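Local coordinates for lactaldehyde dehydrogenase (Methanocaldococcus jannaschii, PDB 3PQA), which oxidises lactaldehyde to lactate, preferring NAD over NADP, in the biosynthesis of coenzyme F420, at residues E34-A39 against G205-V210. Numbering follows the deposited sequence.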
# COMPACT_ATOMS: atom_id res chain seq x y z
N GLU B 34 -3.34 -32.00 -31.19
CA GLU B 34 -2.45 -31.38 -32.17
C GLU B 34 -2.93 -29.99 -32.56
O GLU B 34 -2.11 -29.10 -32.80
CB GLU B 34 -2.27 -32.27 -33.40
CG GLU B 34 -1.03 -31.94 -34.23
CD GLU B 34 0.23 -31.88 -33.38
OE1 GLU B 34 0.46 -32.81 -32.58
OE2 GLU B 34 0.98 -30.89 -33.50
N GLU B 35 -4.24 -29.78 -32.61
CA GLU B 35 -4.79 -28.46 -32.91
C GLU B 35 -4.59 -27.53 -31.71
O GLU B 35 -4.29 -26.34 -31.90
CB GLU B 35 -6.27 -28.54 -33.30
CG GLU B 35 -6.48 -29.13 -34.70
CD GLU B 35 -7.93 -29.40 -35.04
OE1 GLU B 35 -8.69 -29.83 -34.15
OE2 GLU B 35 -8.30 -29.19 -36.22
N ALA B 36 -4.72 -28.09 -30.50
CA ALA B 36 -4.40 -27.36 -29.26
C ALA B 36 -2.93 -26.92 -29.25
O ALA B 36 -2.63 -25.76 -28.96
CB ALA B 36 -4.74 -28.20 -28.02
N LYS B 37 -2.02 -27.84 -29.59
CA LYS B 37 -0.58 -27.53 -29.72
C LYS B 37 -0.33 -26.39 -30.69
O LYS B 37 0.45 -25.49 -30.38
CB LYS B 37 0.23 -28.77 -30.14
CG LYS B 37 0.37 -29.80 -29.03
CD LYS B 37 1.21 -31.00 -29.43
CE LYS B 37 1.20 -32.04 -28.31
NZ LYS B 37 1.52 -33.42 -28.79
N GLU B 38 -0.99 -26.42 -31.84
CA GLU B 38 -0.85 -25.36 -32.86
C GLU B 38 -1.36 -24.01 -32.37
O GLU B 38 -0.73 -22.99 -32.62
CB GLU B 38 -1.59 -25.73 -34.14
CG GLU B 38 -0.98 -26.88 -34.92
CD GLU B 38 -1.83 -27.26 -36.12
OE1 GLU B 38 -1.79 -28.45 -36.52
OE2 GLU B 38 -2.53 -26.37 -36.66
N ALA B 39 -2.49 -24.01 -31.68
CA ALA B 39 -3.03 -22.79 -31.10
C ALA B 39 -2.06 -22.18 -30.09
O ALA B 39 -1.93 -20.95 -30.01
CB ALA B 39 -4.37 -23.05 -30.45
N GLY B 205 -7.94 -29.14 -22.42
CA GLY B 205 -7.55 -28.68 -21.07
C GLY B 205 -6.23 -29.29 -20.65
O GLY B 205 -5.32 -28.59 -20.20
N ASP B 206 -6.09 -30.61 -20.84
CA ASP B 206 -4.85 -31.31 -20.51
C ASP B 206 -3.63 -30.75 -21.25
O ASP B 206 -2.55 -30.59 -20.66
CB ASP B 206 -4.99 -32.81 -20.80
CG ASP B 206 -3.78 -33.60 -20.36
OD1 ASP B 206 -3.63 -33.80 -19.13
OD2 ASP B 206 -2.98 -34.00 -21.22
N GLU B 207 -3.78 -30.46 -22.55
CA GLU B 207 -2.68 -29.91 -23.33
C GLU B 207 -2.25 -28.52 -22.82
O GLU B 207 -1.07 -28.23 -22.78
CB GLU B 207 -3.00 -29.87 -24.84
CG GLU B 207 -1.82 -29.42 -25.71
CD GLU B 207 -0.55 -30.25 -25.49
OE1 GLU B 207 -0.66 -31.47 -25.24
OE2 GLU B 207 0.56 -29.69 -25.59
N ILE B 208 -3.21 -27.69 -22.41
CA ILE B 208 -2.90 -26.37 -21.87
C ILE B 208 -2.08 -26.50 -20.57
O ILE B 208 -1.11 -25.76 -20.36
CB ILE B 208 -4.18 -25.54 -21.61
CG1 ILE B 208 -4.84 -25.18 -22.95
CG2 ILE B 208 -3.86 -24.29 -20.79
CD1 ILE B 208 -6.17 -24.42 -22.81
N VAL B 209 -2.46 -27.46 -19.74
CA VAL B 209 -1.78 -27.71 -18.46
C VAL B 209 -0.36 -28.22 -18.65
O VAL B 209 0.56 -27.75 -17.98
CB VAL B 209 -2.59 -28.70 -17.59
CG1 VAL B 209 -1.82 -29.13 -16.35
CG2 VAL B 209 -3.92 -28.08 -17.17
N VAL B 210 -0.18 -29.17 -19.57
CA VAL B 210 1.12 -29.84 -19.76
C VAL B 210 2.09 -29.12 -20.70
O VAL B 210 3.31 -29.28 -20.57
CB VAL B 210 0.97 -31.34 -20.20
CG1 VAL B 210 0.14 -32.12 -19.18
CG2 VAL B 210 0.39 -31.47 -21.62
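The Lys37 side chain covers one face of the Glu207 carboxylate: CG stands 3.4 Å from OE2, CE 3.6 Å from OE1, both well out of the carboxylate plane. Over the opposite face comes a methyl of Glu207's own helix, with Val210 CG2 3.8 Å from OE1. The oxygens are held by polar neighbours, OE1 in a salt bridge with Arg33 and OE2 in a hydrogen bond from Asn211. Lys37 therefore touches through its methylenes; its NZ remains 4.6 Å from Glu207 OE1, perhaps a modest electrostatic attraction. Helix 201-210 belongs to the crossover between parallel strands 194-196 and 216-220 of the Rossmann-like NAD-binding domain of aldehyde dehydrogenases. Ile208 packs on strand 160-165, and helix 33-44 lies alongside helix 201-210, with Ala36 CA 6.7 Å from Glu207 CA. This spacing is filled by Ala36 CB against Glu207 CG, 3.9 Å apart. With CG anti to the backbone N (chi1 -175°), a bend at chi2 (55°) brings the carboxylate face against the extended lysine chain, the side chains crossing at about a right angle. An alanine in place of Glu207 would probably cost Arg33 this carboxylate, though not Asp206, and Asn211 its acceptor, opening a gap beside Lys37.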